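PDB 5XEM: cysteine synthase from Fusobacterium nucleatum subsp. nucleatum strain ATCC 25586, which probably makes L-cysteine from O-acetyl-L-serine and sulfide with pyridoxal 5'-phosphate, and releases hydrogen sulfide from L-cysteine in a beta-replacement that yields lanthionine. Local coordinates for residues 23-28 against 260-265; 179-184 against 233-238; 204-209 against 223-228. All blocks are in the same frame, centred on the assembly; numbering follows the deposited sequence.

Contact 1: residues 23-28 against 260-265; sequences NNIDTF and SFKEGI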
loop_
_atom_site.group_PDB
_atom_site.type_symbol
_atom_site.label_atom_id
_atom_site.label_comp_id
_atom_site.label_asym_id
_atom_site.label_seq_id
_atom_site.Cartn_x
_atom_site.Cartn_y
_atom_site.Cartn_z
ATOM N N ASN A 23 12.329 -16.478 -2.767
ATOM C CA ASN A 23 13.072 -17.445 -1.934
ATOM C C ASN A 23 12.398 -18.775 -1.724
ATOM O O ASN A 23 13.071 -19.763 -1.482
ATOM C CB ASN A 23 13.319 -16.896 -0.540
ATOM C CG ASN A 23 13.981 -15.564 -0.555
ATOM O OD1 ASN A 23 15.110 -15.435 -1.014
ATOM N ND2 ASN A 23 13.274 -14.542 -0.042
ATOM N N ASN A 24 11.075 -18.793 -1.753
ATOM C CA ASN A 24 10.349 -19.964 -1.343
ATOM C C ASN A 24 9.805 -20.714 -2.537
ATOM O O ASN A 24 9.867 -21.946 -2.561
ATOM C CB ASN A 24 9.282 -19.585 -0.327
ATOM C CG ASN A 24 9.879 -18.968 0.929
ATOM O OD1 ASN A 24 9.304 -18.053 1.542
ATOM N ND2 ASN A 24 11.046 -19.474 1.328
ATOM N N ILE A 25 9.359 -19.993 -3.564
ATOM C CA ILE A 25 8.831 -20.604 -4.766
ATOM C C ILE A 25 9.983 -21.114 -5.619
ATOM O O ILE A 25 10.984 -20.415 -5.783
ATOM C CB ILE A 25 8.016 -19.581 -5.585
ATOM C CG1 ILE A 25 6.793 -19.117 -4.798
ATOM C CG2 ILE A 25 7.563 -20.162 -6.912
ATOM C CD1 ILE A 25 6.056 -17.988 -5.479
ATOM N N ASP A 26 9.848 -22.314 -6.183
ATOM C CA ASP A 26 10.934 -22.865 -7.005
ATOM C C ASP A 26 11.097 -22.013 -8.243
ATOM O O ASP A 26 10.142 -21.812 -8.967
ATOM C CB ASP A 26 10.634 -24.312 -7.420
ATOM C CG ASP A 26 11.831 -24.995 -8.085
ATOM O OD1 ASP A 26 12.908 -24.374 -8.168
ATOM O OD2 ASP A 26 11.682 -26.156 -8.516
ATOM N N THR A 27 12.306 -21.523 -8.496
ATOM C CA THR A 27 12.579 -20.667 -9.666
ATOM C C THR A 27 13.565 -21.324 -10.677
ATOM O O THR A 27 14.136 -20.655 -11.567
ATOM C CB THR A 27 13.019 -19.237 -9.225
ATOM O OG1 THR A 27 14.265 -19.277 -8.513
ATOM C CG2 THR A 27 11.930 -18.605 -8.312
ATOM N N PHE A 28 13.711 -22.646 -10.528
ATOM C CA PHE A 28 14.378 -23.510 -11.511
ATOM C C PHE A 28 15.821 -23.129 -11.773
ATOM O O PHE A 28 16.265 -23.082 -12.930
ATOM C CB PHE A 28 13.573 -23.552 -12.812
ATOM C CG PHE A 28 12.116 -23.831 -12.588
ATOM C CD1 PHE A 28 11.706 -25.060 -12.094
ATOM C CD2 PHE A 28 11.159 -22.842 -12.809
ATOM C CE1 PHE A 28 10.360 -25.312 -11.847
ATOM C CE2 PHE A 28 9.815 -23.091 -12.571
ATOM C CZ PHE A 28 9.415 -24.321 -12.087
ATOM N N SER A 260 1.423 -14.548 -2.598
ATOM C CA SER A 260 1.046 -14.040 -1.300
ATOM C C SER A 260 1.213 -15.160 -0.274
ATOM O O SER A 260 1.705 -14.901 0.820
ATOM C CB SER A 260 -0.353 -13.403 -1.259
ATOM O OG SER A 260 -1.342 -14.240 -1.812
ATOM N N PHE A 261 0.809 -16.381 -0.626
ATOM C CA PHE A 261 0.959 -17.542 0.287
ATOM C C PHE A 261 2.386 -17.875 0.640
ATOM O O PHE A 261 2.674 -18.204 1.789
ATOM C CB PHE A 261 0.377 -18.808 -0.323
ATOM C CG PHE A 261 -1.123 -18.860 -0.385
ATOM C CD1 PHE A 261 -1.932 -18.030 0.376
ATOM C CD2 PHE A 261 -1.738 -19.791 -1.235
ATOM C CE1 PHE A 261 -3.316 -18.125 0.309
ATOM C CE2 PHE A 261 -3.127 -19.891 -1.312
ATOM C CZ PHE A 261 -3.916 -19.056 -0.528
ATOM N N LYS A 262 3.270 -17.875 -0.349
ATOM C CA LYS A 262 4.643 -18.395 -0.197
ATOM C C LYS A 262 5.695 -17.325 -0.003
ATOM O O LYS A 262 6.726 -17.588 0.613
ATOM C CB LYS A 262 5.032 -19.253 -1.407
ATOM C CG LYS A 262 4.056 -20.357 -1.752
ATOM C CD LYS A 262 3.813 -21.309 -0.591
ATOM C CE LYS A 262 2.941 -22.489 -1.028
ATOM N NZ LYS A 262 2.190 -23.078 0.119
ATOM N N GLU A 263 5.452 -16.112 -0.498
ATOM C CA GLU A 263 6.423 -15.036 -0.358
ATOM C C GLU A 263 5.966 -13.838 0.478
ATOM O O GLU A 263 6.776 -12.918 0.729
ATOM C CB GLU A 263 6.891 -14.535 -1.739
ATOM C CG GLU A 263 7.405 -15.604 -2.691
ATOM C CD GLU A 263 8.783 -16.157 -2.328
ATOM O OE1 GLU A 263 9.644 -15.475 -1.735
ATOM O OE2 GLU A 263 9.029 -17.332 -2.652
ATOM N N GLY A 264 4.697 -13.794 0.875
ATOM C CA GLY A 264 4.151 -12.597 1.528
ATOM C C GLY A 264 4.145 -11.374 0.603
ATOM O O GLY A 264 4.132 -10.237 1.066
ATOM N N ILE A 265 4.080 -11.602 -0.714
ATOM C CA ILE A 265 4.012 -10.521 -1.689
ATOM C C ILE A 265 2.573 -10.484 -2.193
ATOM O O ILE A 265 2.094 -11.457 -2.797
ATOM C CB ILE A 265 4.972 -10.748 -2.875
ATOM C CG1 ILE A 265 6.421 -10.689 -2.442
ATOM C CG2 ILE A 265 4.686 -9.761 -4.009
ATOM C CD1 ILE A 265 7.397 -11.237 -3.476
HETATM O O HOH W 1 10.424 -14.820 0.888
#

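Contact 2: residues 179-184 against 233-238; sequences TGTGGS and PAVYDG. With PLP (pyridoxal-5'-phosphate), chain D; 85F ((2R)-2-azanyl-3-[(2R)-2-azanyl-3-oxidanyl-3-oxidanylidene-propyl]sulfanyl-propanoic acid), chain C.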
loop_
_atom_site.group_PDB
_atom_site.type_symbol
_atom_site.label_atom_id
_atom_site.label_comp_id
_atom_site.label_asym_id
_atom_site.label_seq_id
_atom_site.Cartn_x
_atom_site.Cartn_y
_atom_site.Cartn_z
ATOM N N THR A 179 1.992 -5.945 -20.218
ATOM C CA THR A 179 1.647 -4.832 -21.100
ATOM C C THR A 179 0.159 -4.495 -21.123
ATOM O O THR A 179 -0.715 -5.374 -21.038
ATOM C CB THR A 179 2.092 -5.084 -22.575
ATOM O OG1 THR A 179 1.397 -6.239 -23.109
ATOM C CG2 THR A 179 3.599 -5.288 -22.624
ATOM N N GLY A 180 -0.097 -3.199 -21.247
ATOM C CA GLY A 180 -1.406 -2.629 -21.515
ATOM C C GLY A 180 -1.199 -1.478 -22.506
ATOM O O GLY A 180 -1.530 -1.603 -23.695
ATOM N N THR A 181 -0.648 -0.359 -22.037
ATOM C CA THR A 181 -0.148 0.660 -22.970
ATOM C C THR A 181 1.155 0.186 -23.668
ATOM O O THR A 181 1.401 0.511 -24.838
ATOM C CB THR A 181 0.144 2.031 -22.309
ATOM O OG1 THR A 181 1.299 1.945 -21.468
ATOM C CG2 THR A 181 -1.067 2.588 -21.563
ATOM N N GLY A 182 1.947 -0.587 -22.938
ATOM C CA GLY A 182 3.248 -1.070 -23.350
ATOM C C GLY A 182 4.361 -0.151 -22.906
ATOM O O GLY A 182 5.544 -0.364 -23.239
ATOM N N GLY A 183 3.994 0.881 -22.164
ATOM C CA GLY A 183 4.948 1.914 -21.778
ATOM C C GLY A 183 5.950 1.476 -20.764
ATOM O O GLY A 183 7.143 1.799 -20.888
ATOM N N SER A 184 5.515 0.780 -19.722
ATOM C CA SER A 184 6.484 0.314 -18.723
ATOM C C SER A 184 7.459 -0.678 -19.355
ATOM O O SER A 184 8.680 -0.586 -19.114
ATOM C CB SER A 184 5.815 -0.262 -17.462
ATOM O OG SER A 184 4.922 -1.289 -17.807
ATOM N N PRO A 233 -0.950 0.411 -29.025
ATOM C CA PRO A 233 -0.669 1.808 -28.641
ATOM C C PRO A 233 0.657 2.337 -29.178
ATOM O O PRO A 233 1.587 1.583 -29.326
ATOM C CB PRO A 233 -0.649 1.763 -27.103
ATOM C CG PRO A 233 -1.370 0.492 -26.756
ATOM C CD PRO A 233 -1.031 -0.473 -27.855
ATOM N N ALA A 234 0.718 3.639 -29.476
ATOM C CA ALA A 234 1.911 4.275 -30.021
ATOM C C ALA A 234 3.122 4.133 -29.112
ATOM O O ALA A 234 4.261 4.083 -29.584
ATOM C CB ALA A 234 1.627 5.764 -30.270
ATOM N N VAL A 235 2.901 4.065 -27.801
ATOM C CA VAL A 235 4.016 3.960 -26.858
ATOM C C VAL A 235 4.621 2.565 -26.693
ATOM O O VAL A 235 5.630 2.429 -26.028
ATOM C CB VAL A 235 3.660 4.524 -25.455
ATOM C CG1 VAL A 235 3.384 6.023 -25.571
ATOM C CG2 VAL A 235 2.469 3.780 -24.852
ATOM N N TYR A 236 4.017 1.541 -27.299
ATOM C CA TYR A 236 4.602 0.219 -27.322
ATOM C C TYR A 236 5.634 0.148 -28.435
ATOM O O TYR A 236 5.323 0.475 -29.596
ATOM C CB TYR A 236 3.529 -0.852 -27.562
ATOM C CG TYR A 236 4.100 -2.228 -27.692
ATOM C CD1 TYR A 236 4.653 -2.875 -26.601
ATOM C CD2 TYR A 236 4.150 -2.887 -28.944
ATOM C CE1 TYR A 236 5.191 -4.133 -26.718
ATOM C CE2 TYR A 236 4.704 -4.141 -29.064
ATOM C CZ TYR A 236 5.234 -4.764 -27.958
ATOM O OH TYR A 236 5.792 -6.025 -28.055
ATOM N N ASP A 237 6.831 -0.304 -28.092
ATOM C CA ASP A 237 7.903 -0.499 -29.066
ATOM C C ASP A 237 8.269 -1.976 -29.210
ATOM O O ASP A 237 9.078 -2.525 -28.461
ATOM C CB ASP A 237 9.129 0.360 -28.713
ATOM C CG ASP A 237 10.245 0.230 -29.753
ATOM O OD1 ASP A 237 10.016 -0.431 -30.789
ATOM O OD2 ASP A 237 11.341 0.792 -29.518
ATOM N N GLY A 238 7.670 -2.618 -30.214
ATOM C CA GLY A 238 7.811 -4.060 -30.391
ATOM C C GLY A 238 9.185 -4.491 -30.877
ATOM O O GLY A 238 9.522 -5.664 -30.813
HETATM N N1 PLP D . -0.792 -4.076 -14.737
HETATM C C2 PLP D . -1.674 -3.206 -14.220
HETATM C C2A PLP D . -2.316 -3.490 -12.862
HETATM C C3 PLP D . -2.001 -2.017 -14.898
HETATM O O3 PLP D . -2.882 -1.145 -14.347
HETATM C C4 PLP D . -1.419 -1.739 -16.132
HETATM C C4A PLP D . -1.748 -0.471 -16.901
HETATM C C5 PLP D . -0.500 -2.668 -16.639
HETATM C C6 PLP D . -0.206 -3.819 -15.909
HETATM C C5A PLP D . 0.210 -2.475 -17.961
HETATM O O4P PLP D . 1.207 -1.397 -17.845
HETATM P P PLP D . 1.645 -0.465 -19.101
HETATM O O1P PLP D . 2.793 0.300 -18.738
HETATM O O2P PLP D . 0.451 0.303 -19.398
HETATM O O3P PLP D . 1.862 -1.441 -20.202
HETATM N N 85F C . -3.009 -0.072 -16.806
HETATM C CA 85F C . -3.485 1.108 -17.558
HETATM C CB 85F C . -4.347 0.667 -18.762
HETATM S SG 85F C . -3.427 -0.110 -20.067
HETATM C CD 85F C . -4.603 -0.423 -21.402
HETATM C CE 85F C . -5.773 -1.371 -21.030
HETATM N NZ2 85F C . -5.294 -2.604 -20.392
HETATM C CZ1 85F C . -6.507 -1.744 -22.347
HETATM O OH1 85F C . -7.374 -2.662 -22.249
HETATM O OH2 85F C . -6.224 -1.159 -23.430
HETATM C C 85F C . -4.280 2.040 -16.670
HETATM O OXT 85F C . -4.054 1.985 -15.451
HETATM O O 85F C . -5.077 2.833 -17.230
#

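Contact 3: residues 204-209 against 223-228; sequences VEPASS and QGMGMS. With 85F ((2R)-2-azanyl-3-[(2R)-2-azanyl-3-oxidanyl-3-oxidanylidene-propyl]sulfanyl-propanoic acid), chain C; PLP (pyridoxal-5'-phosphate), chain D.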
loop_
_atom_site.group_PDB
_atom_site.type_symbol
_atom_site.label_atom_id
_atom_site.label_comp_id
_atom_site.label_asym_id
_atom_site.label_seq_id
_atom_site.Cartn_x
_atom_site.Cartn_y
_atom_site.Cartn_z
ATOM N N VAL A 204 4.548 -9.295 -21.715
ATOM C CA VAL A 204 3.567 -10.329 -21.499
ATOM C C VAL A 204 2.203 -9.751 -21.865
ATOM O O VAL A 204 1.915 -8.587 -21.575
ATOM C CB VAL A 204 3.524 -10.827 -20.025
ATOM C CG1 VAL A 204 2.598 -12.041 -19.930
ATOM C CG2 VAL A 204 4.932 -11.110 -19.475
ATOM N N GLU A 205 1.385 -10.549 -22.532
ATOM C CA GLU A 205 -0.001 -10.170 -22.824
ATOM C C GLU A 205 -0.941 -11.280 -22.376
ATOM O O GLU A 205 -0.499 -12.400 -22.083
ATOM C CB GLU A 205 -0.144 -9.839 -24.324
ATOM C CG GLU A 205 -0.078 -11.032 -25.257
ATOM C CD GLU A 205 -0.207 -10.652 -26.728
ATOM O OE1 GLU A 205 -0.481 -9.464 -27.023
ATOM O OE2 GLU A 205 -0.042 -11.550 -27.584
ATOM N N PRO A 206 -2.243 -10.984 -22.259
ATOM C CA PRO A 206 -3.160 -12.043 -21.855
ATOM C C PRO A 206 -3.269 -13.112 -22.944
ATOM O O PRO A 206 -3.460 -12.772 -24.127
ATOM C CB PRO A 206 -4.497 -11.311 -21.696
ATOM C CG PRO A 206 -4.143 -9.891 -21.541
ATOM C CD PRO A 206 -2.911 -9.684 -22.343
ATOM N N ALA A 207 -3.200 -14.370 -22.551
ATOM C CA ALA A 207 -3.375 -15.460 -23.524
ATOM C C ALA A 207 -4.718 -15.387 -24.226
ATOM O O ALA A 207 -4.780 -15.757 -25.395
ATOM C CB ALA A 207 -3.190 -16.835 -22.872
ATOM N N SER A 208 -5.788 -14.930 -23.555
ATOM C CA SER A 208 -7.101 -14.823 -24.215
ATOM C C SER A 208 -7.347 -13.457 -24.895
ATOM O O SER A 208 -8.441 -13.183 -25.397
ATOM C CB SER A 208 -8.230 -15.152 -23.238
ATOM O OG SER A 208 -8.058 -14.454 -22.049
ATOM N N SER A 209 -6.337 -12.605 -24.909
ATOM C CA SER A 209 -6.359 -11.432 -25.764
ATOM C C SER A 209 -5.000 -11.203 -26.398
ATOM O O SER A 209 -4.339 -10.183 -26.156
ATOM C CB SER A 209 -6.822 -10.200 -25.008
ATOM O OG SER A 209 -7.206 -9.200 -25.947
ATOM N N GLN A 223 -6.637 -7.762 -15.137
ATOM C CA GLN A 223 -6.942 -6.329 -15.094
ATOM C C GLN A 223 -5.720 -5.447 -15.262
ATOM O O GLN A 223 -4.704 -5.658 -14.593
ATOM C CB GLN A 223 -7.675 -5.978 -13.793
ATOM C CG GLN A 223 -8.996 -6.687 -13.614
ATOM C CD GLN A 223 -9.761 -6.220 -12.374
ATOM O OE1 GLN A 223 -9.798 -5.012 -12.058
ATOM N NE2 GLN A 223 -10.397 -7.174 -11.675
ATOM N N GLY A 224 -5.818 -4.440 -16.144
ATOM C CA GLY A 224 -4.690 -3.548 -16.421
ATOM C C GLY A 224 -3.907 -3.981 -17.658
ATOM O O GLY A 224 -3.378 -3.142 -18.427
ATOM N N MET A 225 -3.833 -5.283 -17.889
ATOM C CA MET A 225 -3.119 -5.750 -19.093
ATOM C C MET A 225 -4.108 -5.838 -20.273
ATOM O O MET A 225 -5.313 -5.625 -20.113
ATOM C CB MET A 225 -2.433 -7.078 -18.818
ATOM C CG MET A 225 -1.066 -6.924 -18.178
ATOM S SD MET A 225 -0.324 -8.450 -17.588
ATOM C CE MET A 225 -0.308 -9.394 -19.141
ATOM N N GLY A 226 -3.587 -6.136 -21.452
ATOM C CA GLY A 226 -4.380 -6.251 -22.652
ATOM C C GLY A 226 -4.465 -4.919 -23.370
ATOM O O GLY A 226 -4.272 -3.867 -22.773
ATOM N N MET A 227 -4.789 -4.983 -24.649
ATOM C CA MET A 227 -4.817 -3.813 -25.534
ATOM C C MET A 227 -6.177 -3.731 -26.184
ATOM O O MET A 227 -6.473 -4.526 -27.068
ATOM C CB MET A 227 -3.749 -3.996 -26.593
ATOM C CG MET A 227 -2.365 -3.740 -26.021
ATOM S SD MET A 227 -1.037 -4.139 -27.182
ATOM C CE MET A 227 0.406 -3.860 -26.165
ATOM N N SER A 228 -7.009 -2.796 -25.729
ATOM C CA SER A 228 -8.399 -2.705 -26.199
ATOM C C SER A 228 -8.816 -1.342 -26.746
ATOM O O SER A 228 -10.030 -1.018 -26.793
ATOM C CB SER A 228 -9.374 -3.170 -25.110
ATOM O OG SER A 228 -9.391 -2.347 -23.952
HETATM N N 85F C . -3.009 -0.072 -16.806
HETATM C CA 85F C . -3.485 1.108 -17.558
HETATM C CB 85F C . -4.347 0.667 -18.762
HETATM S SG 85F C . -3.427 -0.110 -20.067
HETATM C CD 85F C . -4.603 -0.423 -21.402
HETATM C CE 85F C . -5.773 -1.371 -21.030
HETATM N NZ2 85F C . -5.294 -2.604 -20.392
HETATM C CZ1 85F C . -6.507 -1.744 -22.347
HETATM O OH1 85F C . -7.374 -2.662 -22.249
HETATM O OH2 85F C . -6.224 -1.159 -23.430
HETATM C C 85F C . -4.280 2.040 -16.670
HETATM O OXT 85F C . -4.054 1.985 -15.451
HETATM O O 85F C . -5.077 2.833 -17.230
HETATM N N1 PLP D . -0.792 -4.076 -14.737
HETATM C C2 PLP D . -1.674 -3.206 -14.220
HETATM C C2A PLP D . -2.316 -3.490 -12.862
HETATM C C3 PLP D . -2.001 -2.017 -14.898
HETATM O O3 PLP D . -2.882 -1.145 -14.347
HETATM C C4 PLP D . -1.419 -1.739 -16.132
HETATM C C4A PLP D . -1.748 -0.471 -16.901
HETATM C C5 PLP D . -0.500 -2.668 -16.639
HETATM C C6 PLP D . -0.206 -3.819 -15.909
HETATM C C5A PLP D . 0.210 -2.475 -17.961
HETATM O O4P PLP D . 1.207 -1.397 -17.845
HETATM P P PLP D . 1.645 -0.465 -19.101
HETATM O O1P PLP D . 2.793 0.300 -18.738
HETATM O O2P PLP D . 0.451 0.303 -19.398
HETATM O O3P PLP D . 1.862 -1.441 -20.202
HETATM O O HOH W 2 -4.373 -7.465 -25.926
HETATM O O HOH W 3 -7.753 -6.642 -25.174
#

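Contact 1: residues 23-28 against 260-265
One carboxylate near the C-terminal end of helix 249-263 grips three successive backbone amides in the loop of the beta hairpin formed by strands 19-21 and 31-36. It belongs to Glu263, which buries the most surface here. CG lies beside the backbone N, and a bend at chi2 (-73°) swings the carboxylate into the loop. Glu263 OE1 takes Asn23 N at 3.0 Å along a nearly straight N-H line (178°), though from above the carboxylate plane. Glu263 OE2 accepts twice: Asn24 N arrives at 2.7 Å on its syn lone pair, and Ile25 N at 2.8 Å nearly along the C-O axis. Three N-H groups on one carboxylate would favour its ionised form. Apolar contact lies alongside: Ile25 sets CG1 3.8 Å from Lys262 CB and CD1 3.9 Å from Glu263 CG, its side chain also touching Phe275 of helix 269-284. Lys262 meets the loop with CB, then bends at chi2 and carries its amine away. The contact borders the subunit interface, where Asn23 ND2 is hydrogen-bonded to Asn8 O of the second subunit. A water bridges the side chains of Asn23 and Glu263, 3.0 Å from Asn23 ND2 and 2.8 Å from Glu263 OE1.

Contact 2: residues 179-184 against 233-238
The glycine-rich loop that cradles the cofactor phosphate, leading from strand 174-178 into helix 183-195, is backed by a type I turn, Pro233 to Tyr236. The phosphate sits at the helix N-terminus, as expected of a fold-type II PLP enzyme, and the helix dipole probably helps to stabilise its charge. Gly180 N reaches PLP O3P at 2.8 Å, and the backbone amides of Thr181, Gly182 and Ser184 add further bonds. Two hydroxyls join them from the same crowded rotamer, between backbone N and carbonyl carbon. In Thr181 (chi1 71°) this lets OG1 donate to PLP O2P at 2.8 Å while accepting Gly183 N at 3.0 Å, an ST turn; Asn152 also bonds to it. In Ser184 (chi1 55°) OG lies 2.8 Å from PLP O1P, the oxygen that its own N also binds. On the side away from the phosphate, Thr181 O is buried against carbon and has no hydrogen-bond partner: Pro233 CB lies 3.3 Å from it. Val235 turns CG2 into the crowded position, 3.4 Å from Thr181 O, and the same methyl touches Thr181 CB. Gly182, the helix N-cap, has positive phi, and, having no CB to collide with that of Tyr236, it lets the two CA atoms come within 4.4 Å. Tyr236 CG is anti to the backbone N (chi1 176°), which lays the ring edge beside the glycine, CD1 4.0 Å from Gly182 CA.

Contact 3: residues 204-209 against 223-228
Met225 runs extended through chi2 and bends at chi3 (58°), so that the CE methyl at its tip comes to rest against the backbone of strand 200-206, 3.4 Å from Val204 O. Val204 holds CG1 anti to its backbone N (chi1 -173°) and meets that methyl obliquely, CG1 to Met225 CE 4.0 Å. The ring of Pro206 packs on the next peptide of the loop, CD 3.7 Å from Gly226 N. Strand 200-206 is part of the mixed six-stranded sheet of this fold-type II PLP enzyme, and 223-228 is a loop laid between its end and the bound lanthionine adduct. Farther back along Met225, CG faces PLP C6. Successive carbonyls of the loop converge on the ligand amine: Gly224 O lies 2.8 Å from 85F NZ2 and Gly226 O 2.9 Å from it, and a third, weak bond runs from 85F NZ2 to Met225 O, three oxygens that would favour the protonated amine. Ser228 holds the ligand carboxylate with two groups: its N binds OH2, and its OG, in the crowded rotamer (chi1 65°), binds 85F OH1 at 2.7 Å; Met124 N is also bonded to Ser228 OG. Where the strand gives way to the type I turn Pro206 to Ser209, direct contact is replaced by water: one molecule donates to Ser209 O at 2.7 Å and accepts Met227 N at 2.8 Å.

In the fold
Contacts 2 and 3 are two walls of one active site, their centres about 12 Å apart, and both touch PLP and 85F. Contact 2 anchors the phosphate end of the cofactor; contact 3 holds the distal amino acid of the lanthionine. They are joined through Thr179, whose O lies 3.0 Å from Gly226 N and whose OG1 lies 2.9 Å from Val204 O, both probable hydrogen bonds, so one residue ties the phosphate-binding segment to the 223-228 loop through its backbone and to strand 200-206 through its hydroxyl. Contact 1 stands apart at the surface, beside the second subunit: its centre is about 29 Å from that of contact 2 and 24 Å from that of contact 3, and it touches neither.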